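Local structure of IroE-like serine hydrolase (Shewanella oneidensis, 3GFF) at residues A[22-26]-A[84-89]; A[115-119]-A[150-154]. The protein probably hydrolyses ester bonds, as an IroE-like serine hydrolase of the esterase D family with an alpha/beta-hydrolase fold. All blocks are in the same frame, centred on the assembly; numbering follows the deposited sequence.

Contact 1. Residues A[22-26]-A[84-89]; sequences LKETR and TNRMRD
A salt-bridge network of E24, R26, R88 and D89 joins the beta hairpin at the antiparallel edge of the alpha/beta-hydrolase sheet to the short helix 86-89 that follows strand 77-81. L22 and K23 end the turn between strands 12-19 and 24-31, K23 with positive phi (58/41) in a G1 beta bulge in which K23 and E24 both face S19; from E24 the chain is extended. T84 and N85 lead into the helix. N85 is its N-cap, OD1 accepting from R88 N at 3.3 Å. The backbones stay apart, R26 CA to T84 CA 7.6 Å and L22 CA to D89 CA 9.6 Å, so side chains bridge the gap. E24 (chi1 p, chi2 t) puts OE2 3.0 Å from its donor T84 OG1, 3.0 Å from R88 NH2 and 3.1 Å from R26 NE. R88 (chi1 t, chi2 t, chi3 p) curls back, NE to D89 OD1 2.8 Å. R26 (m, m, t) starts out sideways and bends so that its guanidinium comes round to D89; its NH2 lies beside D89 OD2, modelled too close to weigh. T84 CG2 covers one face of the R26 guanidinium, 3.8 Å from R26 CD, and L22 CD2 lies over the R88 guanidinium, 4.3 Å from R88 NH2. Strand 24-31 pairs with strand 12-19 through R26 and L17, while F117 and F120 of helix 114-132 pack against R26.

Contact 2. Residues A[115-119]-A[150-154]; sequences GRFLD and VAMEA
In this alpha/beta-hydrolase fold, helix 146-156 follows the strand and probable nucleophile elbow around S145, and helix 114-132 packs across it. The two segments, both regular alpha helix, cross at -79° with their axes 10.4 Å apart. G115 O accepts from D119 N at 2.9 Å. F117 (chi1 t, chi2 77°) turns its ring edge to V150, with CE2 4.2 Å from V150 CG1; the ring also meets that of Y90. L118 (m, t) makes most of the contact: its CA is 7.1 Å from A154 CA, its side chain lies against V150, E153 and A154, and its CD1 rests on backbone, 3.7 Å from A154 N. E153 (chi1 t, chi2 p) brings CG 4.1 Å from L118 CD1 and sends its carboxylate to Y179 and R156. No hydrogen bond crosses; the side-chain packing is apolar, and all five touching residues are buried. V150 (chi1 t) places CG1 3.8 Å from L118 CD2, which also lies 3.9 Å from A154 CB.

In the fold
From the N terminus, the chain runs up strand 12-19, turns, and enters strand 24-31 through the first half of contact 1. It then passes through strand 43-48, helix 51-65 and strand 77-81 before helix 86-89 closes that loop. Only afterwards does contact 2 open, on helix 114-132; strand 138-144 and the probable nucleophile elbow follow, and helix 146-156 closes it. The two loops are therefore in series, neither nested nor crossed. In space they meet, the centres of the two contacts about 13 Å apart: F117 serves both, its ring packing on R26 and its CB 3.6 Å from D89 O. Helix 114-132 thus links the sheet's antiparallel edge to the helix behind the probable nucleophile.

Contact 1. Residues A[22-26]-A[84-89]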
ATOM      1  N   LEU A  22       5.176 -21.067 -26.026  1.00 22.24           N
ATOM      2  CA  LEU A  22       5.952 -19.859 -26.291  1.00 23.15           C
ATOM      3  C   LEU A  22       7.390 -20.162 -26.802  1.00 23.68           C
ATOM      4  O   LEU A  22       8.091 -19.253 -27.248  1.00 24.63           O
ATOM      5  CB  LEU A  22       5.935 -18.922 -25.050  1.00 22.95           C
ATOM      6  CG  LEU A  22       4.531 -18.393 -24.680  1.00 22.86           C
ATOM      7  CD1 LEU A  22       4.484 -17.490 -23.443  1.00 21.03           C
ATOM      8  CD2 LEU A  22       3.925 -17.660 -25.891  1.00 23.05           C
ATOM      9  N   LYS A  23       7.803 -21.426 -26.768  1.00 23.10           N
ATOM     10  CA  LYS A  23       9.123 -21.849 -27.264  1.00 24.70           C
ATOM     11  C   LYS A  23      10.267 -21.102 -26.544  1.00 24.53           C
ATOM     12  O   LYS A  23      11.268 -20.706 -27.145  1.00 24.86           O
ATOM     13  CB  LYS A  23       9.191 -21.688 -28.798  1.00 25.30           C
ATOM     14  CG  LYS A  23      10.146 -22.654 -29.496  1.00 26.20           C
ATOM     15  CD  LYS A  23      10.188 -22.493 -31.031  1.00 25.86           C
ATOM     16  CE  LYS A  23      10.841 -23.719 -31.734  1.00 26.53           C
ATOM     17  NZ  LYS A  23      12.280 -24.037 -31.363  1.00 25.92           N
ATOM     18  N   GLU A  24      10.105 -20.937 -25.233  1.00 24.56           N
ATOM     19  CA  GLU A  24      11.092 -20.258 -24.386  1.00 24.26           C
ATOM     20  C   GLU A  24      10.945 -20.700 -22.946  1.00 23.27           C
ATOM     21  O   GLU A  24       9.974 -21.348 -22.569  1.00 23.41           O
ATOM     22  CB  GLU A  24      10.922 -18.718 -24.467  1.00 23.41           C
ATOM     23  CG  GLU A  24       9.556 -18.224 -24.032  1.00 24.40           C
ATOM     24  CD  GLU A  24       9.295 -16.722 -24.285  1.00 25.27           C
ATOM     25  OE1 GLU A  24      10.011 -16.075 -25.075  1.00 26.85           O
ATOM     26  OE2 GLU A  24       8.323 -16.197 -23.722  1.00 24.17           O
ATOM     27  N   THR A  25      11.937 -20.336 -22.151  1.00 22.39           N
ATOM     28  CA  THR A  25      11.908 -20.518 -20.719  1.00 21.57           C
ATOM     29  C   THR A  25      11.120 -19.349 -20.154  1.00 22.23           C
ATOM     30  O   THR A  25      11.335 -18.202 -20.552  1.00 20.73           O
ATOM     31  CB  THR A  25      13.315 -20.432 -20.138  1.00 21.66           C
ATOM     32  OG1 THR A  25      14.139 -21.385 -20.807  1.00 20.11           O
ATOM     33  CG2 THR A  25      13.307 -20.720 -18.617  1.00 21.18           C
ATOM     34  N   ARG A  26      10.190 -19.655 -19.259  1.00 21.93           N
ATOM     35  CA  ARG A  26       9.403 -18.665 -18.590  1.00 23.16           C
ATOM     36  C   ARG A  26       9.699 -18.704 -17.086  1.00 23.80           C
ATOM     37  O   ARG A  26       9.684 -19.758 -16.485  1.00 24.54           O
ATOM     38  CB  ARG A  26       7.900 -18.877 -18.871  1.00 24.42           C
ATOM     39  CG  ARG A  26       7.385 -18.231 -20.149  1.00 25.87           C
ATOM     40  CD  ARG A  26       7.784 -16.751 -20.137  1.00 27.62           C
ATOM     41  NE  ARG A  26       6.980 -15.907 -20.991  1.00 29.55           N
ATOM     42  CZ  ARG A  26       6.235 -14.879 -20.605  1.00 31.04           C
ATOM     43  NH1 ARG A  26       6.187 -14.446 -19.367  1.00 31.43           N
ATOM     44  NH2 ARG A  26       5.558 -14.223 -21.512  1.00 32.85           N
ATOM     45  N   THR A  84       9.144 -11.588 -20.808  1.00 27.56           N
ATOM     46  CA  THR A  84      10.272 -11.770 -21.699  1.00 26.07           C
ATOM     47  C   THR A  84       9.956 -10.673 -22.752  1.00 26.28           C
ATOM     48  O   THR A  84      10.447  -9.547 -22.644  1.00 25.57           O
ATOM     49  CB  THR A  84      10.322 -13.177 -22.249  1.00 25.83           C
ATOM     50  OG1 THR A  84       9.169 -13.416 -23.050  1.00 26.26           O
ATOM     51  CG2 THR A  84      10.380 -14.211 -21.102  1.00 24.84           C
ATOM     52  N   ASN A  85       9.070 -10.977 -23.707  1.00 26.18           N
ATOM     53  CA  ASN A  85       8.623  -9.986 -24.699  1.00 25.91           C
ATOM     54  C   ASN A  85       7.204  -9.447 -24.331  1.00 26.57           C
ATOM     55  O   ASN A  85       6.151  -9.990 -24.706  1.00 26.79           O
ATOM     56  CB  ASN A  85       8.683 -10.586 -26.104  1.00 24.33           C
ATOM     57  CG  ASN A  85       8.539  -9.548 -27.210  1.00 22.93           C
ATOM     58  OD1 ASN A  85       8.033  -8.435 -27.004  1.00 21.01           O
ATOM     59  ND2 ASN A  85       8.936  -9.941 -28.412  1.00 20.91           N
ATOM     60  N   ARG A  86       7.212  -8.374 -23.566  1.00 27.51           N
ATOM     61  CA  ARG A  86       6.001  -7.726 -23.075  1.00 27.60           C
ATOM     62  C   ARG A  86       5.073  -7.179 -24.175  1.00 27.69           C
ATOM     63  O   ARG A  86       3.861  -7.323 -24.095  1.00 28.27           O
ATOM     64  CB  ARG A  86       6.425  -6.595 -22.150  1.00 29.09           C
ATOM     65  CG  ARG A  86       5.287  -5.796 -21.527  1.00 29.13           C
ATOM     66  CD  ARG A  86       5.795  -4.986 -20.345  1.00 29.71           C
ATOM     67  NE  ARG A  86       4.675  -4.651 -19.482  1.00 29.66           N
ATOM     68  CZ  ARG A  86       4.021  -3.492 -19.509  1.00 31.01           C
ATOM     69  NH1 ARG A  86       4.406  -2.515 -20.342  1.00 31.12           N
ATOM     70  NH2 ARG A  86       2.985  -3.302 -18.685  1.00 29.38           N
HETATM   71  N   MSE A  87       5.625  -6.542 -25.197  1.00 27.19           N
HETATM   72  CA  MSE A  87       4.762  -6.028 -26.252  1.00 27.62           C
HETATM   73  C   MSE A  87       4.122  -7.176 -27.026  1.00 25.10           C
HETATM   74  O   MSE A  87       3.063  -7.023 -27.580  1.00 25.03           O
HETATM   75  CB  MSE A  87       5.496  -5.069 -27.188  1.00 29.03           C
HETATM   76  CG  MSE A  87       5.749  -3.661 -26.589  1.00 31.49           C
HETATM   77 SE   MSE A  87       4.092  -2.731 -26.054  0.75 36.48          SE
HETATM   78  CE  MSE A  87       3.377  -2.684 -27.826  1.00 32.01           C
ATOM     79  N   ARG A  88       4.758  -8.325 -27.039  1.00 24.13           N
ATOM     80  CA  ARG A  88       4.242  -9.456 -27.780  1.00 23.61           C
ATOM     81  C   ARG A  88       3.125 -10.102 -27.004  1.00 24.11           C
ATOM     82  O   ARG A  88       2.068 -10.331 -27.562  1.00 24.47           O
ATOM     83  CB  ARG A  88       5.344 -10.476 -28.042  1.00 23.14           C
ATOM     84  CG  ARG A  88       4.972 -11.674 -28.919  1.00 22.59           C
ATOM     85  CD  ARG A  88       6.013 -12.770 -28.737  1.00 22.77           C
ATOM     86  NE  ARG A  88       6.011 -13.258 -27.359  1.00 21.87           N
ATOM     87  CZ  ARG A  88       6.904 -14.095 -26.841  1.00 22.09           C
ATOM     88  NH1 ARG A  88       7.915 -14.566 -27.573  1.00 21.16           N
ATOM     89  NH2 ARG A  88       6.796 -14.468 -25.570  1.00 21.63           N
ATOM     90  N   ASP A  89       3.347 -10.332 -25.705  1.00 24.58           N
ATOM     91  CA  ASP A  89       2.428 -11.092 -24.871  1.00 23.54           C
ATOM     92  C   ASP A  89       1.281 -10.325 -24.266  1.00 23.92           C
ATOM     93  O   ASP A  89       0.297 -10.927 -23.906  1.00 24.70           O
ATOM     94  CB  ASP A  89       3.197 -11.720 -23.717  1.00 23.53           C
ATOM     95  CG  ASP A  89       4.261 -12.704 -24.177  1.00 24.58           C
ATOM     96  OD1 ASP A  89       4.113 -13.297 -25.272  1.00 24.99           O
ATOM     97  OD2 ASP A  89       5.250 -12.893 -23.431  1.00 24.52           O
TER

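Contact 2. Residues A[115-119]-A[150-154]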
ATOM      1  N   GLY A 115      -3.196 -13.707 -26.917  1.00 22.70           N
ATOM      2  CA  GLY A 115      -3.947 -14.981 -27.005  1.00 23.19           C
ATOM      3  C   GLY A 115      -3.116 -16.160 -26.590  1.00 23.62           C
ATOM      4  O   GLY A 115      -3.519 -16.977 -25.752  1.00 24.81           O
ATOM      5  N   ARG A 116      -1.929 -16.219 -27.173  1.00 23.91           N
ATOM      6  CA  ARG A 116      -0.971 -17.271 -26.898  1.00 24.05           C
ATOM      7  C   ARG A 116      -0.384 -17.216 -25.502  1.00 21.51           C
ATOM      8  O   ARG A 116      -0.127 -18.261 -24.926  1.00 21.33           O
ATOM      9  CB  ARG A 116       0.110 -17.285 -27.984  1.00 25.31           C
ATOM     10  CG  ARG A 116      -0.508 -17.727 -29.333  1.00 28.10           C
ATOM     11  CD  ARG A 116       0.024 -17.007 -30.574  1.00 30.17           C
ATOM     12  NE  ARG A 116       1.168 -17.503 -31.363  1.00 31.74           N
ATOM     13  CZ  ARG A 116       1.961 -18.560 -31.144  1.00 32.41           C
ATOM     14  NH1 ARG A 116       1.858 -19.379 -30.087  1.00 32.70           N
ATOM     15  NH2 ARG A 116       2.920 -18.787 -32.038  1.00 31.14           N
ATOM     16  N   PHE A 117      -0.135 -16.022 -24.988  1.00 20.75           N
ATOM     17  CA  PHE A 117       0.335 -15.864 -23.622  1.00 20.38           C
ATOM     18  C   PHE A 117      -0.748 -16.350 -22.621  1.00 21.12           C
ATOM     19  O   PHE A 117      -0.418 -16.999 -21.603  1.00 18.53           O
ATOM     20  CB  PHE A 117       0.798 -14.423 -23.385  1.00 22.09           C
ATOM     21  CG  PHE A 117       1.084 -14.085 -21.951  1.00 22.31           C
ATOM     22  CD1 PHE A 117       2.244 -14.497 -21.345  1.00 23.92           C
ATOM     23  CD2 PHE A 117       0.190 -13.313 -21.216  1.00 23.30           C
ATOM     24  CE1 PHE A 117       2.514 -14.146 -20.026  1.00 23.20           C
ATOM     25  CE2 PHE A 117       0.446 -12.982 -19.902  1.00 22.48           C
ATOM     26  CZ  PHE A 117       1.593 -13.402 -19.304  1.00 22.81           C
ATOM     27  N   LEU A 118      -2.025 -16.040 -22.889  1.00 21.64           N
ATOM     28  CA  LEU A 118      -3.112 -16.563 -22.065  1.00 22.09           C
ATOM     29  C   LEU A 118      -3.153 -18.099 -22.183  1.00 22.89           C
ATOM     30  O   LEU A 118      -3.395 -18.812 -21.202  1.00 23.21           O
ATOM     31  CB  LEU A 118      -4.465 -15.946 -22.451  1.00 22.89           C
ATOM     32  CG  LEU A 118      -4.691 -14.539 -21.887  1.00 24.21           C
ATOM     33  CD1 LEU A 118      -5.777 -13.773 -22.679  1.00 23.20           C
ATOM     34  CD2 LEU A 118      -4.995 -14.649 -20.349  1.00 22.39           C
ATOM     35  N   ASP A 119      -2.932 -18.614 -23.389  1.00 24.21           N
ATOM     36  CA  ASP A 119      -2.885 -20.071 -23.586  1.00 23.65           C
ATOM     37  C   ASP A 119      -1.759 -20.662 -22.751  1.00 24.64           C
ATOM     38  O   ASP A 119      -1.902 -21.740 -22.150  1.00 27.82           O
ATOM     39  CB  ASP A 119      -2.674 -20.413 -25.044  1.00 24.32           C
ATOM     40  CG  ASP A 119      -3.899 -20.130 -25.899  1.00 24.10           C
ATOM     41  OD1 ASP A 119      -5.021 -19.955 -25.383  1.00 22.59           O
ATOM     42  OD2 ASP A 119      -3.721 -20.066 -27.101  1.00 24.69           O
ATOM     43  N   VAL A 150      -4.438  -7.712 -20.993  1.00 23.46           N
ATOM     44  CA  VAL A 150      -4.472  -9.176 -20.865  1.00 22.98           C
ATOM     45  C   VAL A 150      -5.753  -9.571 -20.109  1.00 23.16           C
ATOM     46  O   VAL A 150      -6.464 -10.509 -20.505  1.00 24.00           O
ATOM     47  CB  VAL A 150      -3.253  -9.718 -20.133  1.00 21.99           C
ATOM     48  CG1 VAL A 150      -3.406 -11.230 -19.904  1.00 21.96           C
ATOM     49  CG2 VAL A 150      -1.961  -9.385 -20.877  1.00 20.99           C
ATOM     50  N   ALA A 151      -6.026  -8.862 -19.009  1.00 24.59           N
ATOM     51  CA  ALA A 151      -7.276  -9.031 -18.239  1.00 24.27           C
ATOM     52  C   ALA A 151      -8.466  -8.847 -19.164  1.00 24.16           C
ATOM     53  O   ALA A 151      -9.334  -9.704 -19.211  1.00 26.46           O
ATOM     54  CB  ALA A 151      -7.351  -8.052 -17.068  1.00 23.02           C
HETATM   55  N   MSE A 152      -8.481  -7.766 -19.950  1.00 25.24           N
HETATM   56  CA  MSE A 152      -9.617  -7.493 -20.856  1.00 23.83           C
HETATM   57  C   MSE A 152      -9.826  -8.602 -21.864  1.00 24.08           C
HETATM   58  O   MSE A 152     -10.956  -8.991 -22.118  1.00 24.04           O
HETATM   59  CB  MSE A 152      -9.435  -6.163 -21.608  1.00 24.37           C
HETATM   60  CG  MSE A 152      -9.489  -4.894 -20.731  1.00 23.92           C
HETATM   61 SE   MSE A 152     -11.021  -4.866 -19.489  0.75 23.92          SE
HETATM   62  CE  MSE A 152     -10.917  -3.117 -18.788  1.00 23.31           C
ATOM     63  N   GLU A 153      -8.731  -9.087 -22.455  1.00 22.79           N
ATOM     64  CA  GLU A 153      -8.782 -10.147 -23.467  1.00 23.26           C
ATOM     65  C   GLU A 153      -9.221 -11.510 -22.861  1.00 23.58           C
ATOM     66  O   GLU A 153      -9.998 -12.251 -23.446  1.00 24.96           O
ATOM     67  CB  GLU A 153      -7.432 -10.216 -24.176  1.00 23.50           C
ATOM     68  CG  GLU A 153      -7.380 -11.110 -25.392  1.00 23.07           C
ATOM     69  CD  GLU A 153      -8.285 -10.651 -26.528  1.00 23.48           C
ATOM     70  OE1 GLU A 153      -8.963  -9.588 -26.422  1.00 23.93           O
ATOM     71  OE2 GLU A 153      -8.324 -11.370 -27.518  1.00 22.41           O
ATOM     72  N   ALA A 154      -8.761 -11.807 -21.657  1.00 24.67           N
ATOM     73  CA  ALA A 154      -9.170 -13.008 -20.936  1.00 23.90           C
ATOM     74  C   ALA A 154     -10.693 -12.951 -20.777  1.00 23.98           C
ATOM     75  O   ALA A 154     -11.382 -13.911 -21.113  1.00 23.43           O
ATOM     76  CB  ALA A 154      -8.457 -13.090 -19.563  1.00 22.65           C
TER